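Local coordinates for protein nitrite oxidoreductase subunit A (Kuenenia stuttgartiensis, PDB 7B04) that is a subunit of the molybdopterin oxidoreductase family that holds a molybdenum atom, an iron/sulfur cluster and two bound MD1 molecules, at residues G638-P643 with F1085-D1090; N266-T271 with D611-Y616; H955-H960 with L1003-N1008; D973-D978 with V1103-A1108. One frame throughout, in Å; residues are numbered along the deposited sequence.

The four contacts show how chemistry follows place in a fold. Interactions 1 and 2 join loops, the second at the approach to helix 615-618; their centres are about 10 Å apart, and they touch through Asp-1090, whose OD1 probably accepts hydrogen bonds from the backbone N of Asn-269 and Tyr-270. Both are buried: interaction 1 rests on aromatic and apolar packing, interaction 2 on polar side chains around a single backbone bridge. Interactions 3 and 4, some 33 to 40 Å from the first two between centres, belong to one sheet, in which strands 1001-1007 and 974-978 are neighbours. Interaction 3 is a buried parallel pair bordering another subunit, interaction 4 a partly buried antiparallel one.

Interaction 1: residues G638-P643 with F1085-D1090; sequences GKTHMP and FGFEAD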
# COMPACT_ATOMS: atom_id res chain seq x y z
N GLY B 638 -24.23 1.58 30.23
CA GLY B 638 -23.86 1.91 31.58
C GLY B 638 -23.72 3.41 31.77
O GLY B 638 -23.46 4.16 30.83
N LYS B 639 -23.89 3.85 33.02
CA LYS B 639 -23.78 5.28 33.31
C LYS B 639 -22.39 5.80 33.01
O LYS B 639 -22.22 6.94 32.56
CB LYS B 639 -24.16 5.56 34.76
CG LYS B 639 -24.31 4.32 35.63
CD LYS B 639 -24.52 4.70 37.08
N THR B 640 -21.37 4.97 33.25
CA THR B 640 -20.00 5.38 32.96
C THR B 640 -19.80 5.64 31.47
O THR B 640 -18.95 6.46 31.09
CB THR B 640 -19.01 4.32 33.45
OG1 THR B 640 -19.49 3.74 34.66
CG2 THR B 640 -17.64 4.93 33.69
N HIS B 641 -20.57 4.97 30.62
CA HIS B 641 -20.45 5.09 29.17
C HIS B 641 -21.40 6.14 28.58
O HIS B 641 -21.48 6.25 27.35
CB HIS B 641 -20.76 3.74 28.51
CG HIS B 641 -19.89 2.61 28.96
ND1 HIS B 641 -18.91 2.06 28.17
CD2 HIS B 641 -19.87 1.91 30.12
CE1 HIS B 641 -18.31 1.08 28.82
NE2 HIS B 641 -18.88 0.96 30.01
N MET B 642 -22.10 6.90 29.41
CA MET B 642 -23.21 7.71 28.89
C MET B 642 -22.68 8.88 28.07
O MET B 642 -21.83 9.64 28.55
CB MET B 642 -24.08 8.22 30.04
CG MET B 642 -25.41 8.81 29.59
SD MET B 642 -26.41 7.63 28.65
CE MET B 642 -26.89 6.48 29.93
N PRO B 643 -23.16 9.06 26.84
CA PRO B 643 -22.74 10.21 26.03
C PRO B 643 -23.59 11.45 26.25
O PRO B 643 -24.53 11.43 27.04
CB PRO B 643 -22.89 9.69 24.59
CG PRO B 643 -24.06 8.77 24.69
CD PRO B 643 -23.97 8.11 26.05
N PHE B 1085 -13.17 1.02 37.41
CA PHE B 1085 -14.39 0.25 37.18
C PHE B 1085 -15.17 0.93 36.07
O PHE B 1085 -15.33 2.16 36.07
CB PHE B 1085 -15.27 0.17 38.45
CG PHE B 1085 -14.80 -0.86 39.47
CD1 PHE B 1085 -14.87 -2.22 39.22
CD2 PHE B 1085 -14.31 -0.44 40.70
CE1 PHE B 1085 -14.44 -3.14 40.17
CE2 PHE B 1085 -13.87 -1.36 41.65
CZ PHE B 1085 -13.94 -2.71 41.38
N GLY B 1086 -15.70 0.15 35.14
CA GLY B 1086 -16.52 0.75 34.09
C GLY B 1086 -15.73 1.28 32.93
O GLY B 1086 -14.59 0.92 32.78
N PHE B 1087 -16.35 2.14 32.14
CA PHE B 1087 -15.78 2.67 30.89
C PHE B 1087 -14.54 3.53 31.08
O PHE B 1087 -14.43 4.27 32.03
CB PHE B 1087 -16.87 3.43 30.14
CG PHE B 1087 -16.45 4.67 29.40
CD1 PHE B 1087 -15.97 5.77 30.07
CD2 PHE B 1087 -16.60 4.74 28.03
CE1 PHE B 1087 -15.60 6.91 29.38
CE2 PHE B 1087 -16.23 5.88 27.35
CZ PHE B 1087 -15.73 6.96 28.02
N GLU B 1088 -13.60 3.33 30.17
CA GLU B 1088 -12.41 4.17 29.99
C GLU B 1088 -12.33 4.39 28.49
O GLU B 1088 -12.32 3.39 27.80
CB GLU B 1088 -11.16 3.39 30.32
CG GLU B 1088 -9.91 4.08 29.82
CD GLU B 1088 -9.09 4.48 31.01
OE1 GLU B 1088 -8.48 5.53 30.98
OE2 GLU B 1088 -9.11 3.75 31.95
N ALA B 1089 -12.27 5.63 28.02
CA ALA B 1089 -12.17 5.82 26.58
C ALA B 1089 -10.92 5.12 26.07
O ALA B 1089 -9.85 5.21 26.69
CB ALA B 1089 -12.18 7.30 26.21
N ASP B 1090 -11.07 4.37 24.98
CA ASP B 1090 -10.04 3.52 24.40
C ASP B 1090 -9.70 2.34 25.30
O ASP B 1090 -8.68 1.68 25.08
CB ASP B 1090 -8.78 4.31 24.03
CG ASP B 1090 -9.09 5.55 23.18
OD1 ASP B 1090 -10.12 5.55 22.48
OD2 ASP B 1090 -8.29 6.51 23.19
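His-641 donates a hydrogen bond through NE2 to the carbonyl O of Leu-1070, and the ring held in this way presents a face to Phe-1087. The motif is an offset edge-to-face aromatic pair between two loops far apart in sequence: the loop of 638-643 leads toward strand 648-652, and the loop of 1085-1090 comes after strand 1083-1084. The ring centroids are 5.2 Å apart and the planes meet at 70°, with the edge of Phe-1087 turned toward the imidazole face.

On the imidazole side, CG lies anti to the carbonyl carbon, and the ring comes nearer to the other loop although the CB of His-641 does not point straight at it. His-641 also meets the ring of His-1092, nearly at right angles, and packs on Tyr-616 of helix 615-618.

Thr-640 fills the flank of the pair. Its CG2, anti to the backbone N, lies 3.4 Å from Phe-1087 N, while OG1 is turned to a hydrogen bond with Asp-1071 OD1. The loop turns here, His-641 N donating to Gly-638 O at 3.0 Å and Met-642 N to Lys-639 O at 3.2 Å. Opposite Thr-640, Gly-1086 combines a phi of 85° with a psi of -163°, angles at which a CB would be jammed against the carbonyl O of Phe-1085, and its backbone can pass close to the threonine. Beyond it, the rim of the phenyl ring approaches the imidazole, Phe-1087 CD2 standing 3.5 Å from His-641 ND1.

Interaction 2: residues N266-T271 with D611-Y616; sequences NWSNYT and DEEVAY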
# COMPACT_ATOMS: atom_id res chain seq x y z
N ASN B 266 -13.70 14.67 25.46
CA ASN B 266 -12.66 14.08 24.64
C ASN B 266 -13.22 12.88 23.89
O ASN B 266 -13.77 11.95 24.49
CB ASN B 266 -11.50 13.65 25.53
CG ASN B 266 -10.88 14.80 26.30
OD1 ASN B 266 -11.03 15.96 25.93
ND2 ASN B 266 -10.21 14.47 27.40
N TRP B 267 -13.15 12.93 22.57
CA TRP B 267 -13.65 11.86 21.73
C TRP B 267 -12.59 10.77 21.57
O TRP B 267 -11.40 11.06 21.38
CB TRP B 267 -14.08 12.40 20.36
CG TRP B 267 -15.54 12.54 20.32
CD1 TRP B 267 -16.37 12.54 21.40
CD2 TRP B 267 -16.37 12.71 19.17
NE1 TRP B 267 -17.67 12.68 20.99
CE2 TRP B 267 -17.70 12.79 19.62
CE3 TRP B 267 -16.13 12.79 17.79
CZ2 TRP B 267 -18.78 12.96 18.76
CZ3 TRP B 267 -17.20 12.96 16.93
CH2 TRP B 267 -18.51 13.04 17.42
N SER B 268 -13.04 9.52 21.63
CA SER B 268 -12.13 8.39 21.66
C SER B 268 -11.62 8.08 20.25
O SER B 268 -12.19 8.50 19.24
CB SER B 268 -12.84 7.16 22.24
OG SER B 268 -14.02 6.87 21.52
N ASN B 269 -10.52 7.33 20.20
CA ASN B 269 -9.91 6.94 18.93
C ASN B 269 -9.82 5.44 18.74
O ASN B 269 -10.27 4.92 17.71
CB ASN B 269 -8.50 7.56 18.83
CG ASN B 269 -8.54 9.06 18.68
OD1 ASN B 269 -9.25 9.60 17.85
ND2 ASN B 269 -7.75 9.76 19.50
N TYR B 270 -9.26 4.72 19.71
CA TYR B 270 -8.97 3.30 19.54
C TYR B 270 -10.25 2.50 19.34
O TYR B 270 -10.37 1.72 18.39
CB TYR B 270 -8.19 2.80 20.76
CG TYR B 270 -7.55 1.44 20.64
CD1 TYR B 270 -6.92 1.05 19.47
CD2 TYR B 270 -7.53 0.56 21.72
CE1 TYR B 270 -6.30 -0.19 19.37
CE2 TYR B 270 -6.92 -0.67 21.62
CZ TYR B 270 -6.31 -1.05 20.44
OH TYR B 270 -5.71 -2.28 20.35
N THR B 271 -11.20 2.66 20.25
CA THR B 271 -12.45 1.92 20.17
C THR B 271 -13.29 2.35 18.97
O THR B 271 -13.89 1.50 18.29
CB THR B 271 -13.22 2.09 21.46
OG1 THR B 271 -13.53 3.48 21.66
CG2 THR B 271 -12.36 1.59 22.60
N ASP B 611 -14.36 12.03 29.08
CA ASP B 611 -14.16 11.23 27.88
C ASP B 611 -15.48 10.66 27.38
O ASP B 611 -16.40 10.38 28.15
CB ASP B 611 -13.17 10.11 28.16
CG ASP B 611 -11.78 10.62 28.49
OD1 ASP B 611 -11.43 11.73 28.03
OD2 ASP B 611 -11.04 9.91 29.21
N GLU B 612 -15.57 10.50 26.06
CA GLU B 612 -16.76 9.95 25.42
C GLU B 612 -16.33 9.07 24.25
O GLU B 612 -15.26 9.28 23.66
CB GLU B 612 -17.71 11.06 24.94
CG GLU B 612 -18.93 10.57 24.16
CD GLU B 612 -19.84 11.70 23.72
OE1 GLU B 612 -19.62 12.85 24.16
OE2 GLU B 612 -20.77 11.44 22.93
N GLU B 613 -17.17 8.10 23.93
CA GLU B 613 -16.96 7.23 22.78
C GLU B 613 -17.67 7.79 21.55
O GLU B 613 -18.82 8.23 21.63
CB GLU B 613 -17.46 5.81 23.07
CG GLU B 613 -16.55 4.74 22.53
CD GLU B 613 -16.46 4.73 21.02
OE1 GLU B 613 -17.44 5.13 20.38
OE2 GLU B 613 -15.41 4.33 20.48
N VAL B 614 -16.98 7.76 20.41
CA VAL B 614 -17.52 8.34 19.19
C VAL B 614 -18.73 7.55 18.67
O VAL B 614 -19.63 8.13 18.05
CB VAL B 614 -16.41 8.44 18.13
CG1 VAL B 614 -16.95 8.98 16.81
CG2 VAL B 614 -15.27 9.30 18.63
N ALA B 615 -18.78 6.24 18.92
CA ALA B 615 -19.79 5.40 18.28
C ALA B 615 -21.21 5.84 18.62
O ALA B 615 -22.13 5.57 17.84
CB ALA B 615 -19.60 3.93 18.67
N TYR B 616 -21.41 6.49 19.76
CA TYR B 616 -22.74 6.98 20.09
C TYR B 616 -23.23 7.98 19.05
O TYR B 616 -24.39 7.95 18.65
CB TYR B 616 -22.75 7.60 21.49
CG TYR B 616 -22.45 6.59 22.57
CD1 TYR B 616 -23.42 5.70 23.00
CD2 TYR B 616 -21.19 6.51 23.15
CE1 TYR B 616 -23.16 4.77 23.98
CE2 TYR B 616 -20.91 5.59 24.14
CZ TYR B 616 -21.90 4.71 24.55
OH TYR B 616 -21.63 3.79 25.52
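The indole of Trp-267 carries Val-614 over one face and the carboxylate of Glu-612 at its edge. Val-614 CG2 sits 3.3 Å above the ring plane, displaced toward the rim, while CG1 makes a CH-pi contact with the six-membered ring. Glu-612 runs alongside the indole with its chain extended, its carboxylate turned 80° from the ring plane; OE1 lies near NE1 but forms its salt bridge with Lys-223.

A second flat pair meets at Asn-266 and Asp-611, whose planes are 39° apart: ND2 donates to OD1 at 3.1 Å, while Asn-266 OD1 is hydrogen-bonded to Asn-243 ND2. The backbones of Trp-267 and Glu-612 form a single beta bridge, flanked by Glu-612 N donating to Asn-266 O at 2.8 Å and a weak return bond from Ser-268 N to Glu-612 O. Ser-268 OG accepts a bond from Val-614 N at 3.3 Å. Glu-613 bends at chi2 (-65°), bringing its carboxylate toward the hydroxyls of Ser-268 and Thr-271.

Within the molybdopterin oxidoreductase family region, with the Thr-271 side chain about 10 Å from the bound molybdenum atom, the bridge joins the loop after strand 265-266 to the approach to helix 615-618, Trp-267 packing on strand 222-226 and Asn-266 on helix 238-254.

Interaction 3: residues H955-H960 with L1003-N1008; sequences HQIHIH and LRAKYN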
# COMPACT_ATOMS: atom_id res chain seq x y z
N HIS B 955 -12.40 2.41 -7.26
CA HIS B 955 -12.47 1.37 -6.24
C HIS B 955 -13.24 0.17 -6.76
O HIS B 955 -14.13 0.29 -7.61
CB HIS B 955 -13.14 1.93 -4.98
CG HIS B 955 -12.76 1.22 -3.73
ND1 HIS B 955 -11.56 1.41 -3.09
CD2 HIS B 955 -13.45 0.33 -2.97
CE1 HIS B 955 -11.51 0.66 -2.01
NE2 HIS B 955 -12.65 0.00 -1.91
N GLN B 956 -12.88 -1.01 -6.26
CA GLN B 956 -13.36 -2.28 -6.80
C GLN B 956 -13.85 -3.19 -5.67
O GLN B 956 -13.43 -3.06 -4.52
CB GLN B 956 -12.26 -2.99 -7.60
CG GLN B 956 -11.06 -3.42 -6.77
CD GLN B 956 -9.94 -4.02 -7.60
OE1 GLN B 956 -10.06 -4.14 -8.82
NE2 GLN B 956 -8.85 -4.39 -6.95
N ILE B 957 -14.74 -4.11 -6.03
CA ILE B 957 -15.25 -5.13 -5.11
C ILE B 957 -14.84 -6.51 -5.61
O ILE B 957 -14.93 -6.80 -6.81
CB ILE B 957 -16.78 -5.05 -4.94
CG1 ILE B 957 -17.26 -6.11 -3.95
CG2 ILE B 957 -17.50 -5.22 -6.28
CD1 ILE B 957 -18.72 -5.99 -3.58
N HIS B 958 -14.36 -7.34 -4.69
CA HIS B 958 -13.97 -8.71 -5.02
C HIS B 958 -15.17 -9.63 -4.88
O HIS B 958 -15.90 -9.56 -3.88
CB HIS B 958 -12.84 -9.17 -4.10
CG HIS B 958 -11.52 -8.55 -4.39
ND1 HIS B 958 -10.45 -9.26 -4.90
CD2 HIS B 958 -11.08 -7.28 -4.24
CE1 HIS B 958 -9.42 -8.45 -5.05
NE2 HIS B 958 -9.77 -7.25 -4.66
N ILE B 959 -15.38 -10.49 -5.87
CA ILE B 959 -16.48 -11.44 -5.87
C ILE B 959 -15.99 -12.74 -6.50
O ILE B 959 -15.20 -12.72 -7.44
CB ILE B 959 -17.73 -10.88 -6.59
CG1 ILE B 959 -18.90 -11.87 -6.49
CG2 ILE B 959 -17.41 -10.52 -8.03
CD1 ILE B 959 -20.25 -11.25 -6.80
N HIS B 960 -16.47 -13.86 -5.97
CA HIS B 960 -16.13 -15.16 -6.55
C HIS B 960 -16.70 -15.27 -7.96
O HIS B 960 -17.83 -14.82 -8.21
CB HIS B 960 -16.67 -16.28 -5.67
CG HIS B 960 -16.22 -17.65 -6.09
ND1 HIS B 960 -16.90 -18.40 -7.03
CD2 HIS B 960 -15.16 -18.40 -5.70
CE1 HIS B 960 -16.28 -19.55 -7.20
NE2 HIS B 960 -15.22 -19.57 -6.41
N LEU B 1003 -19.84 0.23 -7.83
CA LEU B 1003 -18.44 0.04 -8.15
C LEU B 1003 -18.27 -1.16 -9.08
O LEU B 1003 -19.20 -1.94 -9.31
CB LEU B 1003 -17.63 -0.12 -6.86
CG LEU B 1003 -17.59 -1.48 -6.18
CD1 LEU B 1003 -16.65 -1.38 -5.00
CD2 LEU B 1003 -18.97 -1.97 -5.75
N ARG B 1004 -17.05 -1.29 -9.59
CA ARG B 1004 -16.69 -2.40 -10.47
C ARG B 1004 -16.47 -3.68 -9.69
O ARG B 1004 -16.00 -3.67 -8.55
CB ARG B 1004 -15.43 -2.07 -11.26
CG ARG B 1004 -15.64 -1.17 -12.47
CD ARG B 1004 -14.36 -1.10 -13.27
NE ARG B 1004 -14.42 -0.19 -14.41
CZ ARG B 1004 -14.78 -0.53 -15.64
NH1 ARG B 1004 -15.15 -1.78 -15.91
NH2 ARG B 1004 -14.79 0.38 -16.61
N ALA B 1005 -16.78 -4.80 -10.34
CA ALA B 1005 -16.60 -6.13 -9.79
C ALA B 1005 -15.32 -6.75 -10.33
O ALA B 1005 -14.94 -6.52 -11.48
CB ALA B 1005 -17.79 -7.03 -10.12
N LYS B 1006 -14.65 -7.53 -9.49
CA LYS B 1006 -13.39 -8.17 -9.84
C LYS B 1006 -13.47 -9.65 -9.49
O LYS B 1006 -13.75 -10.00 -8.34
CB LYS B 1006 -12.21 -7.52 -9.11
CG LYS B 1006 -10.90 -8.27 -9.28
CD LYS B 1006 -9.80 -7.69 -8.41
CE LYS B 1006 -8.55 -8.56 -8.46
NZ LYS B 1006 -7.46 -8.06 -7.58
N TYR B 1007 -13.23 -10.51 -10.48
CA TYR B 1007 -13.19 -11.94 -10.23
C TYR B 1007 -11.96 -12.27 -9.39
O TYR B 1007 -10.83 -11.98 -9.79
CB TYR B 1007 -13.16 -12.73 -11.54
CG TYR B 1007 -14.49 -12.84 -12.24
CD1 TYR B 1007 -15.62 -12.24 -11.73
CD2 TYR B 1007 -14.61 -13.57 -13.42
CE1 TYR B 1007 -16.84 -12.34 -12.37
CE2 TYR B 1007 -15.82 -13.68 -14.07
CZ TYR B 1007 -16.93 -13.07 -13.54
OH TYR B 1007 -18.14 -13.17 -14.18
N ASN B 1008 -12.18 -12.89 -8.23
CA ASN B 1008 -11.10 -13.41 -7.40
C ASN B 1008 -11.59 -14.71 -6.79
O ASN B 1008 -12.33 -14.70 -5.79
CB ASN B 1008 -10.68 -12.41 -6.32
CG ASN B 1008 -9.37 -12.79 -5.66
OD1 ASN B 1008 -8.77 -13.82 -5.97
ND2 ASN B 1008 -8.91 -11.95 -4.73
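Strands 956-959 and 1003-1007 run parallel, their axes 35° apart, and Ile-957 and Ile-959 each donate through N and accept through O, as in Ile-957 N to Arg-1004 O at 2.9 Å. They belong to a mixed sheet, consistent with the double-psi beta-barrel of the C-terminal domain in this family.

Ile-957, Ile-959 and Ala-1005 make one face apolar, and Ala-1005 CB lies 4.1 Å from Ile-959 CG2. Leu-1003 reaches in beside Ile-957, its CD2 meeting Ile-957 CG2 at 3.6 Å where the two side chains cross at about a right angle. This layer continues onto Val-975 and Val-977 of strand 974-978.

The other face is polar. Lys-1006, with CG anti to the backbone N (chi1 171°) and an extended chain, lies side by side with His-958, placing CD over the imidazole face at 3.8 Å from its centroid. Its NZ passes on to a hydrogen bond with Glu-146 O of subunit B, so this face meets the partner chain. Asn-1008 shares that border: ND2 bonds to Asp-147 O of subunit B and also donates to His-958 ND1 at 3.1 Å, with the nitrogen acceptor near the amide plane and the amide turned 52° from the ring.

Interaction 4: residues D973-D978 with V1103-A1108; sequences DYVYVD and VKITKA
Tyr-976 and Ala-1108 meet at an antiparallel strand pair, 974-978 with 1103-1108. With CG anti to its carbonyl carbon (chi1 -78°), the tyrosine carries its ring diagonally across to Ala-1108, its CE2 lying 3.5 Å from the alanine CB. Thr-1106 OG1 approaches the edge of the same ring, and Arg-1000 adds a cation-pi contact.

Farther along the face that Tyr-976 shares with Thr-1106, Asp-978 and Lys-1104 are directly paired yet their charged ends part: the lysine chain bends at chi3 (71°), whereas the carboxylate makes its salt bridge with Arg-1000.

The other face is aliphatic. Val-977 CG1 touches Val-1103 CG1 at 3.4 Å, the side chains crossing obliquely, and also meets Ile-1105 CD1 at 3.8 Å, where the two side chains lie side by side and point the same way. The CG2 branch of Ile-1105 goes instead to Val-975, 4.0 Å from its CB. All three of Val-975, Val-977 and Ile-1105 pack on Ile-957.

Beneath the side chains the backbones exchange bonds at Asp-978 and Lys-1104 (Lys-1104 N to Asp-978 O, 2.7 Å); at Tyr-976 and Thr-1106 one of the two is weak. This two-faced ladder, with branched aliphatics toward strand 956-959 and polar or aromatic groups on the reverse, fits a wall of the double-psi barrel found near the C-terminus of molybdopterin oxidoreductases.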
# COMPACT_ATOMS: atom_id res chain seq x y z
N ASP B 973 -17.52 -5.60 -14.74
CA ASP B 973 -18.79 -4.89 -14.81
C ASP B 973 -19.02 -4.07 -13.55
O ASP B 973 -18.53 -4.40 -12.47
CB ASP B 973 -19.94 -5.88 -15.00
CG ASP B 973 -19.93 -6.55 -16.36
OD1 ASP B 973 -19.39 -5.94 -17.31
OD2 ASP B 973 -20.46 -7.67 -16.47
N TYR B 974 -19.77 -2.99 -13.70
CA TYR B 974 -20.21 -2.20 -12.55
C TYR B 974 -21.39 -2.89 -11.88
O TYR B 974 -22.26 -3.44 -12.55
CB TYR B 974 -20.59 -0.79 -13.01
CG TYR B 974 -19.42 0.10 -13.35
CD1 TYR B 974 -18.72 0.78 -12.36
CD2 TYR B 974 -19.01 0.27 -14.67
CE1 TYR B 974 -17.65 1.60 -12.67
CE2 TYR B 974 -17.93 1.09 -14.99
CZ TYR B 974 -17.26 1.75 -13.98
OH TYR B 974 -16.19 2.56 -14.28
N VAL B 975 -21.40 -2.88 -10.54
CA VAL B 975 -22.39 -3.58 -9.74
C VAL B 975 -22.88 -2.67 -8.62
O VAL B 975 -22.11 -1.88 -8.05
CB VAL B 975 -21.81 -4.91 -9.18
CG1 VAL B 975 -21.50 -5.89 -10.32
CG2 VAL B 975 -20.55 -4.64 -8.38
N TYR B 976 -24.12 -2.85 -8.22
CA TYR B 976 -24.61 -2.07 -7.08
C TYR B 976 -24.39 -2.93 -5.84
O TYR B 976 -24.48 -4.12 -5.95
CB TYR B 976 -26.09 -1.77 -7.30
CG TYR B 976 -26.39 -0.66 -8.27
CD1 TYR B 976 -26.14 0.65 -7.95
CD2 TYR B 976 -26.98 -0.92 -9.49
CE1 TYR B 976 -26.44 1.68 -8.82
CE2 TYR B 976 -27.29 0.09 -10.37
CZ TYR B 976 -27.02 1.39 -10.04
OH TYR B 976 -27.33 2.40 -10.90
N VAL B 977 -23.98 -2.32 -4.73
CA VAL B 977 -23.84 -3.08 -3.46
C VAL B 977 -24.93 -2.53 -2.55
O VAL B 977 -24.75 -1.45 -2.03
CB VAL B 977 -22.47 -2.88 -2.80
CG1 VAL B 977 -21.76 -4.19 -2.57
CG2 VAL B 977 -21.62 -1.92 -3.61
N ASP B 978 -25.96 -3.32 -2.31
CA ASP B 978 -27.12 -2.82 -1.55
C ASP B 978 -27.24 -3.63 -0.26
O ASP B 978 -26.96 -4.81 -0.29
CB ASP B 978 -28.37 -2.84 -2.42
CG ASP B 978 -28.39 -1.77 -3.48
OD1 ASP B 978 -28.54 -2.10 -4.65
OD2 ASP B 978 -28.27 -0.61 -3.13
N VAL B 1103 -24.76 -8.20 2.25
CA VAL B 1103 -25.05 -7.32 1.09
C VAL B 1103 -25.73 -8.09 -0.03
O VAL B 1103 -25.62 -9.28 -0.06
CB VAL B 1103 -23.69 -6.77 0.60
CG1 VAL B 1103 -23.81 -5.56 -0.28
CG2 VAL B 1103 -22.81 -6.42 1.77
N LYS B 1104 -26.44 -7.36 -0.89
CA LYS B 1104 -27.07 -7.85 -2.13
C LYS B 1104 -26.28 -7.25 -3.29
O LYS B 1104 -25.96 -6.08 -3.24
CB LYS B 1104 -28.51 -7.38 -2.23
CG LYS B 1104 -29.33 -8.10 -3.28
CD LYS B 1104 -30.80 -7.81 -3.21
CE LYS B 1104 -31.15 -6.41 -3.65
NZ LYS B 1104 -32.61 -6.21 -3.72
N ILE B 1105 -25.93 -8.07 -4.28
CA ILE B 1105 -25.17 -7.60 -5.47
C ILE B 1105 -26.05 -7.79 -6.69
O ILE B 1105 -26.64 -8.84 -6.83
CB ILE B 1105 -23.88 -8.41 -5.62
CG1 ILE B 1105 -23.29 -8.79 -4.27
CG2 ILE B 1105 -22.87 -7.65 -6.43
CD1 ILE B 1105 -22.40 -7.74 -3.72
N THR B 1106 -26.15 -6.76 -7.51
CA THR B 1106 -26.88 -6.79 -8.77
C THR B 1106 -26.07 -6.01 -9.80
O THR B 1106 -25.45 -5.00 -9.47
CB THR B 1106 -28.30 -6.21 -8.67
OG1 THR B 1106 -28.27 -4.79 -8.87
CG2 THR B 1106 -28.97 -6.54 -7.34
N LYS B 1107 -26.09 -6.50 -11.04
CA LYS B 1107 -25.37 -5.85 -12.12
C LYS B 1107 -25.90 -4.45 -12.39
O LYS B 1107 -27.11 -4.20 -12.33
CB LYS B 1107 -25.48 -6.70 -13.39
CG LYS B 1107 -24.85 -6.07 -14.62
CD LYS B 1107 -25.10 -6.90 -15.87
CE LYS B 1107 -24.56 -6.21 -17.11
NZ LYS B 1107 -24.84 -6.99 -18.35
N ALA B 1108 -24.98 -3.53 -12.68
CA ALA B 1108 -25.29 -2.13 -12.92
C ALA B 1108 -25.04 -1.70 -14.35
O ALA B 1108 -25.93 -1.12 -14.99
CB ALA B 1108 -24.48 -1.25 -11.96